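Long-range contacts in BT_4661 (Bacteroides thetaiotaomicron, PDB 4AK2), which probably serves as a surface-located, SusE-like glycan-binding protein of the heparin and heparan sulphate utilisation system, here represented by its ligand-binding domain: residues 25-36 against 109-118; 156-164 against 202-210. All blocks are in the same frame, centred on the assembly; numbering follows the deposited sequence.

Interaction 1: 25-36 against 109-118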
loop_
_atom_site.group_PDB
_atom_site.type_symbol
_atom_site.label_atom_id
_atom_site.label_comp_id
_atom_site.label_asym_id
_atom_site.label_seq_id
_atom_site.Cartn_x
_atom_site.Cartn_y
_atom_site.Cartn_z
ATOM N N ALA A 25 -4.736 6.025 -6.039
ATOM C CA ALA A 25 -3.525 6.555 -5.413
ATOM C C ALA A 25 -2.508 6.914 -6.483
ATOM O O ALA A 25 -2.556 6.422 -7.635
ATOM C CB ALA A 25 -2.937 5.482 -4.470
ATOM N N ASP A 26 -1.548 7.770 -6.077
ATOM C CA ASP A 26 -0.368 8.014 -6.905
ATOM C C ASP A 26 0.549 6.803 -6.798
ATOM O O ASP A 26 1.004 6.459 -5.678
ATOM C CB ASP A 26 0.343 9.294 -6.470
ATOM C CG ASP A 26 -0.392 10.553 -6.874
ATOM O OD1 ASP A 26 -1.335 10.476 -7.702
ATOM O OD2 ASP A 26 -0.004 11.634 -6.370
ATOM N N GLN A 27 0.760 6.102 -7.898
ATOM C CA GLN A 27 1.400 4.779 -7.838
ATOM C C GLN A 27 2.060 4.420 -9.142
ATOM O O GLN A 27 1.532 4.689 -10.212
ATOM C CB GLN A 27 0.357 3.736 -7.410
ATOM C CG GLN A 27 -0.705 3.425 -8.485
ATOM C CD GLN A 27 -1.897 2.727 -7.875
ATOM O OE1 GLN A 27 -1.894 1.533 -7.659
ATOM N NE2 GLN A 27 -2.973 3.513 -7.623
ATOM N N PHE A 28 3.281 3.869 -9.043
ATOM C CA PHE A 28 4.130 3.598 -10.188
ATOM C C PHE A 28 4.723 2.224 -10.126
ATOM O O PHE A 28 5.285 1.846 -9.109
ATOM C CB PHE A 28 5.255 4.670 -10.274
ATOM C CG PHE A 28 4.663 6.027 -10.472
ATOM C CD1 PHE A 28 4.254 6.798 -9.390
ATOM C CD2 PHE A 28 4.400 6.501 -11.759
ATOM C CE1 PHE A 28 3.590 8.018 -9.591
ATOM C CE2 PHE A 28 3.736 7.724 -11.953
ATOM C CZ PHE A 28 3.322 8.454 -10.891
ATOM N N ARG A 29 4.570 1.482 -11.208
ATOM C CA ARG A 29 5.143 0.161 -11.323
ATOM C C ARG A 29 6.420 0.231 -12.131
ATOM O O ARG A 29 6.493 0.882 -13.179
ATOM C CB ARG A 29 4.135 -0.805 -12.002
ATOM C CG ARG A 29 4.753 -2.179 -12.290
ATOM C CD ARG A 29 3.681 -3.210 -12.617
ATOM N NE ARG A 29 2.940 -3.597 -11.421
ATOM C CZ ARG A 29 1.608 -3.688 -11.310
ATOM N NH1 ARG A 29 0.752 -3.389 -12.336
ATOM N NH2 ARG A 29 1.119 -4.080 -10.142
ATOM N N ILE A 30 7.427 -0.483 -11.650
ATOM C CA ILE A 30 8.622 -0.790 -12.438
ATOM C C ILE A 30 8.374 -2.184 -13.006
ATOM O O ILE A 30 8.201 -3.150 -12.248
ATOM C CB ILE A 30 9.911 -0.745 -11.590
ATOM C CG1 ILE A 30 10.055 0.642 -10.931
ATOM C CG2 ILE A 30 11.111 -1.091 -12.463
ATOM C CD1 ILE A 30 9.448 0.792 -9.558
ATOM N N GLU A 31 8.310 -2.280 -14.336
ATOM C CA GLU A 31 7.940 -3.524 -15.006
ATOM C C GLU A 31 8.935 -4.646 -14.689
ATOM O O GLU A 31 10.113 -4.399 -14.422
ATOM C CB GLU A 31 7.866 -3.316 -16.528
ATOM C CG GLU A 31 9.250 -3.128 -17.183
ATOM C CD GLU A 31 9.160 -2.873 -18.696
ATOM O OE1 GLU A 31 8.274 -3.474 -19.372
ATOM O OE2 GLU A 31 9.963 -2.065 -19.211
ATOM N N ALA A 32 8.451 -5.882 -14.751
ATOM C CA ALA A 32 9.275 -7.053 -14.559
ATOM C C ALA A 32 10.520 -6.966 -15.444
ATOM O O ALA A 32 10.420 -6.686 -16.651
ATOM C CB ALA A 32 8.474 -8.300 -14.852
ATOM N N GLY A 33 11.691 -7.192 -14.850
ATOM C CA GLY A 33 12.933 -7.107 -15.606
ATOM C C GLY A 33 13.436 -5.709 -15.907
ATOM O O GLY A 33 14.495 -5.562 -16.539
ATOM N N GLY A 34 12.751 -4.694 -15.392
ATOM C CA GLY A 34 13.201 -3.308 -15.527
ATOM C C GLY A 34 14.114 -2.787 -14.452
ATOM O O GLY A 34 14.643 -3.536 -13.638
ATOM N N LYS A 35 14.317 -1.483 -14.491
ATOM C CA LYS A 35 15.261 -0.800 -13.627
ATOM C C LYS A 35 14.548 0.325 -12.887
ATOM O O LYS A 35 13.754 1.085 -13.469
ATOM C CB LYS A 35 16.434 -0.230 -14.440
ATOM C CG LYS A 35 17.280 -1.293 -15.165
ATOM N N LEU A 36 14.857 0.447 -11.591
ATOM C CA LEU A 36 14.284 1.537 -10.776
ATOM C C LEU A 36 14.569 2.939 -11.323
ATOM O O LEU A 36 13.727 3.842 -11.190
ATOM C CB LEU A 36 14.736 1.491 -9.328
ATOM C CG LEU A 36 14.283 0.324 -8.504
ATOM C CD1 LEU A 36 14.967 0.387 -7.147
ATOM C CD2 LEU A 36 12.790 0.398 -8.341
ATOM N N GLN A 109 1.311 13.931 1.026
ATOM C CA GLN A 109 0.551 12.804 0.417
ATOM C C GLN A 109 1.507 11.649 0.156
ATOM O O GLN A 109 2.672 11.876 -0.119
ATOM C CB GLN A 109 -0.009 13.206 -0.944
ATOM C CG GLN A 109 -0.939 14.430 -0.930
ATOM C CD GLN A 109 -1.432 14.865 -2.285
ATOM O OE1 GLN A 109 -2.114 15.903 -2.396
ATOM N NE2 GLN A 109 -1.161 14.064 -3.294
ATOM N N PRO A 110 1.017 10.417 0.239
ATOM C CA PRO A 110 1.868 9.281 -0.135
ATOM C C PRO A 110 2.016 9.114 -1.655
ATOM O O PRO A 110 1.075 9.477 -2.446
ATOM C CB PRO A 110 1.109 8.083 0.442
ATOM C CG PRO A 110 -0.346 8.515 0.314
ATOM C CD PRO A 110 -0.356 10.002 0.623
ATOM N N VAL A 111 3.126 8.539 -2.094
ATOM C CA VAL A 111 3.334 8.009 -3.421
ATOM C C VAL A 111 3.836 6.584 -3.275
ATOM O O VAL A 111 4.761 6.344 -2.460
ATOM C CB VAL A 111 4.273 8.878 -4.291
ATOM C CG1 VAL A 111 4.451 8.278 -5.693
ATOM C CG2 VAL A 111 3.779 10.313 -4.336
ATOM N N PHE A 112 3.326 5.647 -4.044
ATOM C CA PHE A 112 3.621 4.252 -3.920
ATOM C C PHE A 112 4.319 3.709 -5.148
ATOM O O PHE A 112 4.124 4.206 -6.274
ATOM C CB PHE A 112 2.331 3.482 -3.696
ATOM C CG PHE A 112 1.570 3.887 -2.462
ATOM C CD1 PHE A 112 0.622 4.912 -2.526
ATOM C CD2 PHE A 112 1.691 3.192 -1.258
ATOM C CE1 PHE A 112 -0.130 5.254 -1.424
ATOM C CE2 PHE A 112 0.951 3.557 -0.141
ATOM C CZ PHE A 112 -0.019 4.571 -0.228
ATOM N N PHE A 113 5.125 2.673 -4.923
ATOM C CA PHE A 113 5.904 2.009 -5.966
ATOM C C PHE A 113 5.792 0.521 -5.887
ATOM O O PHE A 113 5.737 -0.025 -4.798
ATOM C CB PHE A 113 7.399 2.416 -5.877
ATOM C CG PHE A 113 7.619 3.860 -6.135
ATOM C CD1 PHE A 113 7.486 4.795 -5.100
ATOM C CD2 PHE A 113 7.959 4.309 -7.409
ATOM C CE1 PHE A 113 7.647 6.183 -5.344
ATOM C CE2 PHE A 113 8.120 5.685 -7.674
ATOM C CZ PHE A 113 7.992 6.625 -6.633
ATOM N N HIS A 114 5.753 -0.136 -7.046
ATOM C CA HIS A 114 5.791 -1.605 -7.101
ATOM C C HIS A 114 6.835 -2.027 -8.070
ATOM O O HIS A 114 6.813 -1.638 -9.250
ATOM C CB HIS A 114 4.441 -2.178 -7.586
ATOM C CG HIS A 114 4.462 -3.703 -7.724
ATOM N ND1 HIS A 114 4.109 -4.359 -8.853
ATOM C CD2 HIS A 114 4.862 -4.680 -6.811
ATOM C CE1 HIS A 114 4.234 -5.686 -8.665
ATOM N NE2 HIS A 114 4.715 -5.889 -7.427
ATOM N N PHE A 115 7.797 -2.826 -7.616
ATOM C CA PHE A 115 8.850 -3.386 -8.484
ATOM C C PHE A 115 8.363 -4.788 -8.833
ATOM O O PHE A 115 8.472 -5.710 -8.016
ATOM C CB PHE A 115 10.212 -3.352 -7.806
ATOM C CG PHE A 115 11.400 -3.543 -8.725
ATOM C CD1 PHE A 115 11.289 -3.934 -10.078
ATOM C CD2 PHE A 115 12.673 -3.305 -8.205
ATOM C CE1 PHE A 115 12.426 -4.071 -10.889
ATOM C CE2 PHE A 115 13.808 -3.455 -8.993
ATOM C CZ PHE A 115 13.680 -3.834 -10.331
ATOM N N SER A 116 7.820 -4.962 -10.027
ATOM C CA SER A 116 7.259 -6.252 -10.412
ATOM C C SER A 116 8.358 -7.254 -10.790
ATOM O O SER A 116 9.510 -6.868 -11.002
ATOM C CB SER A 116 6.278 -6.091 -11.564
ATOM O OG SER A 116 5.519 -7.280 -11.634
ATOM N N MET A 117 7.998 -8.540 -10.876
ATOM C CA MET A 117 8.933 -9.573 -11.285
ATOM C C MET A 117 8.179 -10.826 -11.694
ATOM O O MET A 117 7.007 -11.003 -11.342
ATOM C CB MET A 117 9.894 -9.921 -10.145
ATOM C CG MET A 117 9.280 -10.739 -9.021
ATOM S SD MET A 117 10.431 -11.077 -7.682
ATOM C CE MET A 117 11.658 -12.083 -8.511
ATOM N N ILE A 118 8.867 -11.694 -12.428
ATOM C CA ILE A 118 8.441 -13.077 -12.593
ATOM C C ILE A 118 9.124 -13.862 -11.464
ATOM O O ILE A 118 10.360 -13.941 -11.393
ATOM C CB ILE A 118 8.804 -13.616 -13.990
ATOM C CG1 ILE A 118 8.175 -12.728 -15.063
ATOM C CG2 ILE A 118 8.360 -15.075 -14.127
ATOM C CD1 ILE A 118 8.440 -13.140 -16.512
HETATM O O HOH W 1 -1.395 8.626 -3.429
HETATM O O HOH W 2 0.611 11.938 -3.787
HETATM O O HOH W 3 11.990 -7.595 -12.084
#
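Ile30, Leu36 and Phe115 form the apolar centre of a parallel strand pair in which 27-30, one of the two outer strands of a four-stranded mixed sheet, is laid against 105-115. The Phe115 ring swings across to the other segment because its CG lies opposite the backbone N (chi1 -164°); Ile30 CG2 packs 3.6 Å from Phe115 CE1, and Leu36 crosses the ring at about a right angle, with CD2 3.7 Å from Phe115 CD2. At the ring's edge sits Gly34 O, delivered by the type II turn 31-34 that brings the chain back past the rim of Phe115. Phe28 and Phe113 continue this face of the sheet, with Phe28 CB against the Phe113 ring and Phe28 CD1 4.0 Å from Val111 CG1; strand 79-82 supports Val111 and Phe113 through Ile79.

Between the strands, Phe28 and Ile30 each use N and O toward the same neighbour, the usual parallel pattern: Phe28 bonds to Phe112 O and His114 N, Ile30 to His114 O (2.7 Å from Ile30 N) and Ser116 N.

The other face, that of Gln27, Arg29, Phe112 and His114, is more polar at one end, where Arg29 NH2 and NH1 bond to Tyr127 O and Thr128 OG1. At the opposite end of the strand pair one water joins Asp26 OD2, Gln109 NE2 and Pro110 O; Asp26 also takes bonds from the backbone of Tyr12 and Gly13, and Gln109 NE2 donates to Phe10 O. Arg29 NE donates almost straight (166°) to His114 ND1 at 2.9 Å, lying in the imidazole plane although guanidinium and ring stand 85° apart.

Interaction 2: 156-164 against 202-210; sequences FRLDYRRDF and SRKPMSYFE. With NA (sodium ion), chain C; SGN (2-deoxy-6-O-sulfo-2-(sulfoamino)-alpha-D-glucopyranose), chain B; IDS (2-O-sulfo-alpha-L-idopyranuronic acid), chain D; IDS (2-O-sulfo-alpha-L-idopyranuronic acid), chain E.
The heparin-type glycan pocket takes five residues from this contact: Arg161, Arg162 and Asp163 where one chain segment turns a corner, Ser202 and Arg203 on the loop beside it. Arg203 N donates to the N-sulfate oxygen O3S of SGN at 2.7 Å. Arg161 lays a guanidinium face under O1S of that sulfate; its NH1 and NH2 both donate to the sugar hydroxyl O3, while NE bonds to Gln261 O. NE and NH2 of Arg162 grip both carboxylate oxygens of IDS chain D, NE to O6B at 2.8 Å. Asp163 OD2 accepts from O3 of IDS chain E, and its backbone O binds a sodium ion together with Ser270.

Behind the sugars, strand 157-161, paired antiparallel with 241-254 in the second mixed sheet, carries the buried Asp159 into the loop. Ser207 OG donates a hydrogen bond to Asp159 OD2 at 2.6 Å and Tyr208 N donates to OD1, each on a syn lone pair. Arg203 NH1 lies 3.1 Å from Asp159 OD2, but the oxygen is well out of the guanidinium plane, so this salt bridge is one of charge alone; Arg203 also pairs through NH2 with Glu210 OE2 and through NH1 with Asp259.

On the apolar flank, Met206, bent at chi2 and chi3, curls CE over one face of the Tyr160 ring, 3.9 Å from its centroid, and its CB meets Phe164 CE1 at 3.9 Å.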
loop_
_atom_site.group_PDB
_atom_site.type_symbol
_atom_site.label_atom_id
_atom_site.label_comp_id
_atom_site.label_asym_id
_atom_site.label_seq_id
_atom_site.Cartn_x
_atom_site.Cartn_y
_atom_site.Cartn_z
ATOM N N PHE A 156 -4.196 -22.293 -7.898
ATOM C CA PHE A 156 -3.398 -21.239 -7.259
ATOM C C PHE A 156 -3.972 -20.974 -5.870
ATOM O O PHE A 156 -5.191 -20.967 -5.690
ATOM C CB PHE A 156 -3.455 -19.982 -8.118
ATOM C CG PHE A 156 -2.427 -18.936 -7.771
ATOM C CD1 PHE A 156 -1.071 -19.163 -8.044
ATOM C CD2 PHE A 156 -2.802 -17.706 -7.194
ATOM C CE1 PHE A 156 -0.128 -18.190 -7.764
ATOM C CE2 PHE A 156 -1.840 -16.725 -6.921
ATOM C CZ PHE A 156 -0.500 -16.982 -7.206
ATOM N N ARG A 157 -3.087 -20.817 -4.881
ATOM C CA ARG A 157 -3.480 -20.398 -3.522
ATOM C C ARG A 157 -2.567 -19.267 -3.077
ATOM O O ARG A 157 -1.384 -19.277 -3.409
ATOM C CB ARG A 157 -3.413 -21.567 -2.504
ATOM C CG ARG A 157 -4.308 -22.758 -2.866
ATOM C CD ARG A 157 -5.818 -22.466 -2.809
ATOM N NE ARG A 157 -6.591 -23.669 -3.088
ATOM C CZ ARG A 157 -6.893 -24.101 -4.296
ATOM N NH1 ARG A 157 -6.551 -23.403 -5.374
ATOM N NH2 ARG A 157 -7.602 -25.218 -4.416
ATOM N N LEU A 158 -3.104 -18.302 -2.337
ATOM C CA LEU A 158 -2.399 -17.038 -2.063
ATOM C C LEU A 158 -2.803 -16.541 -0.674
ATOM O O LEU A 158 -3.983 -16.495 -0.354
ATOM C CB LEU A 158 -2.837 -16.023 -3.137
ATOM C CG LEU A 158 -2.061 -14.696 -3.130
ATOM C CD1 LEU A 158 -0.601 -14.905 -3.582
ATOM C CD2 LEU A 158 -2.718 -13.701 -4.061
ATOM N N ASP A 159 -1.834 -16.253 0.200
ATOM C CA ASP A 159 -2.189 -15.877 1.575
ATOM C C ASP A 159 -1.143 -15.002 2.217
ATOM O O ASP A 159 0.054 -15.250 2.014
ATOM C CB ASP A 159 -2.357 -17.155 2.405
ATOM C CG ASP A 159 -3.265 -17.016 3.600
ATOM O OD1 ASP A 159 -4.231 -16.239 3.541
ATOM O OD2 ASP A 159 -3.039 -17.722 4.627
ATOM N N TYR A 160 -1.566 -13.997 2.978
ATOM C CA TYR A 160 -0.599 -13.261 3.805
ATOM C C TYR A 160 0.141 -14.227 4.708
ATOM O O TYR A 160 -0.373 -15.250 5.157
ATOM C CB TYR A 160 -1.313 -12.201 4.623
ATOM C CG TYR A 160 -1.651 -10.918 3.867
ATOM C CD1 TYR A 160 -0.737 -9.880 3.802
ATOM C CD2 TYR A 160 -2.906 -10.736 3.236
ATOM C CE1 TYR A 160 -1.007 -8.682 3.142
ATOM C CE2 TYR A 160 -3.170 -9.569 2.589
ATOM C CZ TYR A 160 -2.274 -8.544 2.538
ATOM O OH TYR A 160 -2.600 -7.356 1.906
ATOM N N ARG A 161 1.377 -13.818 5.024
ATOM C CA ARG A 161 2.329 -14.700 5.774
ATOM C C ARG A 161 3.114 -14.039 6.896
ATOM O O ARG A 161 3.208 -14.625 7.998
ATOM C CB ARG A 161 3.289 -15.416 4.816
ATOM C CG ARG A 161 4.316 -16.371 5.467
ATOM C CD ARG A 161 3.626 -17.463 6.285
ATOM N NE ARG A 161 4.598 -18.383 6.882
ATOM C CZ ARG A 161 5.235 -18.153 8.027
ATOM N NH1 ARG A 161 5.022 -17.020 8.714
ATOM N NH2 ARG A 161 6.129 -19.028 8.463
ATOM N N ARG A 162 3.778 -12.922 6.612
ATOM C CA ARG A 162 4.823 -12.398 7.522
ATOM C C ARG A 162 5.120 -10.972 7.088
ATOM O O ARG A 162 4.605 -10.508 6.057
ATOM C CB ARG A 162 6.117 -13.244 7.454
ATOM C CG ARG A 162 6.748 -13.349 6.093
ATOM C CD ARG A 162 8.168 -13.915 6.090
ATOM N NE ARG A 162 8.249 -15.321 6.517
ATOM C CZ ARG A 162 8.066 -16.389 5.747
ATOM N NH1 ARG A 162 7.619 -16.252 4.484
ATOM N NH2 ARG A 162 8.260 -17.611 6.250
ATOM N N ASP A 163 5.970 -10.279 7.835
ATOM C CA ASP A 163 6.560 -9.006 7.464
ATOM C C ASP A 163 5.447 -7.970 7.210
ATOM O O ASP A 163 5.351 -7.393 6.108
ATOM C CB ASP A 163 7.524 -9.156 6.271
ATOM C CG ASP A 163 8.736 -10.032 6.577
ATOM O OD1 ASP A 163 9.066 -10.202 7.752
ATOM O OD2 ASP A 163 9.291 -10.525 5.605
ATOM N N PHE A 164 4.664 -7.718 8.244
ATOM C CA PHE A 164 3.597 -6.737 8.199
ATOM C C PHE A 164 4.131 -5.416 8.725
ATOM O O PHE A 164 4.846 -5.371 9.737
ATOM C CB PHE A 164 2.414 -7.188 9.045
ATOM C CG PHE A 164 1.829 -8.505 8.633
ATOM C CD1 PHE A 164 0.825 -8.559 7.684
ATOM C CD2 PHE A 164 2.279 -9.704 9.202
ATOM C CE1 PHE A 164 0.280 -9.763 7.308
ATOM C CE2 PHE A 164 1.742 -10.922 8.831
ATOM C CZ PHE A 164 0.747 -10.964 7.870
ATOM N N SER A 202 2.066 -13.650 14.050
ATOM C CA SER A 202 1.668 -14.690 13.080
ATOM C C SER A 202 0.833 -14.121 11.920
ATOM O O SER A 202 0.336 -12.964 11.963
ATOM C CB SER A 202 0.890 -15.814 13.770
ATOM O OG SER A 202 -0.434 -15.376 14.074
ATOM N N ARG A 203 0.608 -14.943 10.900
ATOM C CA ARG A 203 -0.231 -14.523 9.781
ATOM C C ARG A 203 -1.709 -14.535 10.153
ATOM O O ARG A 203 -2.530 -14.029 9.381
ATOM C CB ARG A 203 -0.017 -15.467 8.604
ATOM C CG ARG A 203 -0.561 -16.872 8.824
ATOM C CD ARG A 203 -0.473 -17.754 7.601
ATOM N NE ARG A 203 -0.980 -19.091 7.900
ATOM C CZ ARG A 203 -1.210 -20.028 6.992
ATOM N NH1 ARG A 203 -1.026 -19.786 5.689
ATOM N NH2 ARG A 203 -1.668 -21.209 7.383
ATOM N N LYS A 204 -2.072 -15.061 11.325
ATOM C CA LYS A 204 -3.482 -15.443 11.556
ATOM C C LYS A 204 -4.523 -14.336 11.307
ATOM O O LYS A 204 -5.548 -14.618 10.636
ATOM C CB LYS A 204 -3.657 -16.096 12.913
ATOM C CG LYS A 204 -2.938 -17.438 13.020
ATOM C CD LYS A 204 -2.906 -17.964 14.442
ATOM C CE LYS A 204 -2.098 -19.258 14.537
ATOM N NZ LYS A 204 -1.950 -19.560 15.973
ATOM N N PRO A 205 -4.283 -13.094 11.789
ATOM C CA PRO A 205 -5.339 -12.076 11.595
ATOM C C PRO A 205 -5.601 -11.689 10.143
ATOM O O PRO A 205 -6.630 -11.065 9.860
ATOM C CB PRO A 205 -4.798 -10.862 12.382
ATOM C CG PRO A 205 -3.868 -11.476 13.435
ATOM C CD PRO A 205 -3.176 -12.568 12.637
ATOM N N MET A 206 -4.671 -12.025 9.261
ATOM C CA MET A 206 -4.738 -11.641 7.850
ATOM C C MET A 206 -4.855 -12.841 6.919
ATOM O O MET A 206 -4.699 -12.702 5.702
ATOM C CB MET A 206 -3.519 -10.798 7.478
ATOM C CG MET A 206 -3.613 -9.360 7.952
ATOM S SD MET A 206 -5.009 -8.412 7.286
ATOM C CE MET A 206 -4.860 -8.557 5.509
ATOM N N SER A 207 -5.141 -14.015 7.488
ATOM C CA SER A 207 -5.039 -15.264 6.762
ATOM C C SER A 207 -6.384 -15.923 6.418
ATOM O O SER A 207 -7.218 -16.113 7.278
ATOM C CB SER A 207 -4.182 -16.273 7.577
ATOM O OG SER A 207 -4.231 -17.572 6.968
ATOM N N TYR A 208 -6.543 -16.271 5.147
ATOM C CA TYR A 208 -7.654 -17.114 4.728
ATOM C C TYR A 208 -7.558 -18.495 5.388
ATOM O O TYR A 208 -8.535 -19.017 5.935
ATOM C CB TYR A 208 -7.645 -17.270 3.207
ATOM C CG TYR A 208 -8.637 -18.332 2.734
ATOM C CD1 TYR A 208 -9.948 -18.001 2.437
ATOM C CD2 TYR A 208 -8.238 -19.675 2.596
ATOM C CE1 TYR A 208 -10.848 -18.975 2.036
ATOM C CE2 TYR A 208 -9.136 -20.660 2.195
ATOM C CZ TYR A 208 -10.434 -20.312 1.918
ATOM O OH TYR A 208 -11.333 -21.307 1.501
ATOM N N PHE A 209 -6.390 -19.111 5.290
ATOM C CA PHE A 209 -6.242 -20.497 5.744
ATOM C C PHE A 209 -6.428 -20.678 7.252
ATOM O O PHE A 209 -6.853 -21.760 7.683
ATOM C CB PHE A 209 -4.922 -21.078 5.226
ATOM C CG PHE A 209 -4.969 -21.300 3.746
ATOM C CD1 PHE A 209 -5.595 -22.425 3.232
ATOM C CD2 PHE A 209 -4.467 -20.333 2.862
ATOM C CE1 PHE A 209 -5.717 -22.570 1.854
ATOM C CE2 PHE A 209 -4.589 -20.481 1.490
ATOM C CZ PHE A 209 -5.191 -21.615 0.989
ATOM N N GLU A 210 -6.238 -19.602 8.013
ATOM C CA GLU A 210 -6.429 -19.640 9.473
ATOM C C GLU A 210 -7.820 -19.200 9.915
ATOM O O GLU A 210 -8.099 -19.179 11.112
ATOM C CB GLU A 210 -5.351 -18.800 10.179
ATOM C CG GLU A 210 -3.954 -19.220 9.810
ATOM C CD GLU A 210 -3.508 -20.473 10.530
ATOM O OE1 GLU A 210 -4.091 -20.847 11.552
ATOM O OE2 GLU A 210 -2.581 -21.107 10.029
HETATM NA NA NA C . 6.324 -7.098 3.434
HETATM C C1 SGN B . 4.421 -17.754 13.852
HETATM C C2 SGN B . 4.890 -17.532 12.411
HETATM C C3 SGN B . 6.419 -17.650 12.371
HETATM C C4 SGN B . 7.059 -16.730 13.395
HETATM C C5 SGN B . 6.521 -16.994 14.805
HETATM C C6 SGN B . 7.017 -15.910 15.768
HETATM N N2 SGN B . 4.225 -18.483 11.529
HETATM O O1 SGN B . 4.611 -19.112 14.239
HETATM O O3 SGN B . 6.832 -17.278 11.055
HETATM O O4 SGN B . 8.457 -17.048 13.500
HETATM O O5 SGN B . 5.100 -16.862 14.734
HETATM O O6 SGN B . 6.557 -16.179 17.079
HETATM S S1 SGN B . 2.741 -18.281 10.983
HETATM O O1S SGN B . 2.608 -19.077 9.783
HETATM O O2S SGN B . 1.734 -18.616 11.955
HETATM O O3S SGN B . 2.615 -16.758 10.646
HETATM S S2 SGN B . 6.783 -15.141 18.194
HETATM O O4S SGN B . 8.214 -15.051 18.478
HETATM O O5S SGN B . 5.991 -15.738 19.503
HETATM O O6S SGN B . 6.133 -13.888 17.784
HETATM C C1 IDS D . 9.357 -15.994 13.115
HETATM C C2 IDS D . 10.756 -16.349 13.644
HETATM C C3 IDS D . 11.442 -17.472 12.852
HETATM C C4 IDS D . 11.322 -17.300 11.335
HETATM C C5 IDS D . 9.851 -17.038 10.979
HETATM C C6 IDS D . 9.566 -16.825 9.516
HETATM O O2 IDS D . 11.578 -15.174 13.585
HETATM O O3 IDS D . 10.913 -18.746 13.223
HETATM O O4 IDS D . 12.115 -16.193 10.886
HETATM O O5 IDS D . 9.401 -15.870 11.694
HETATM O O6A IDS D . 9.756 -17.758 8.705
HETATM O O6B IDS D . 9.164 -15.681 9.183
HETATM S S IDS D . 11.628 -14.134 14.762
HETATM O O1S IDS D . 12.409 -12.968 14.339
HETATM O O2S IDS D . 10.227 -13.785 15.074
HETATM O O3S IDS D . 12.254 -14.898 15.845
HETATM C C1 IDS E . 13.739 -13.681 6.079
HETATM C C2 IDS E . 12.721 -13.115 5.124
HETATM C C3 IDS E . 12.357 -11.629 5.375
HETATM C C4 IDS E . 13.598 -10.781 5.618
HETATM C C5 IDS E . 14.414 -11.464 6.723
HETATM C C6 IDS E . 15.577 -10.631 7.163
HETATM O O2 IDS E . 13.186 -13.367 3.790
HETATM O O3 IDS E . 11.498 -11.558 6.523
HETATM O O4 IDS E . 14.322 -10.718 4.384
HETATM O O5 IDS E . 14.807 -12.766 6.273
HETATM O O6A IDS E . 15.316 -9.490 7.605
HETATM O O6B IDS E . 16.733 -11.084 7.079
HETATM S S IDS E . 12.231 -13.409 2.592
HETATM O O1S IDS E . 12.944 -14.240 1.612
HETATM O O2S IDS E . 10.979 -14.003 3.070
HETATM O O3S IDS E . 12.048 -11.997 2.141
HETATM O O HOH W 4 -4.672 -13.704 3.186
HETATM O O HOH W 5 0.696 -17.740 4.101
HETATM O O HOH W 6 7.981 -5.363 2.519
#

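Interactions 1 and 2 belong to different sheets, their centres about 23 Å apart and their nearest atoms about 10 Å apart without touching; along the chain the first closes before the second opens. Interaction 1 is partly buried and joins two neighbouring strands, chiefly by backbone hydrogen bonds and aromatic packing. Interaction 2 is more thoroughly buried, yet sets a strand against an irregular loop, and hydrogen bonds and charge gathered on a buried carboxylate take the place of regular main-chain pairing. Arginine serves differently: Arg29 meets an accepting imidazole nitrogen, whereas in interaction 2 Arg161 and Arg162 turn to the sugars and Arg203 to protein carboxylates. The Met117 side chain lies about 7 Å from a bound iduronate, but direct glycan contacts belong to interaction 2.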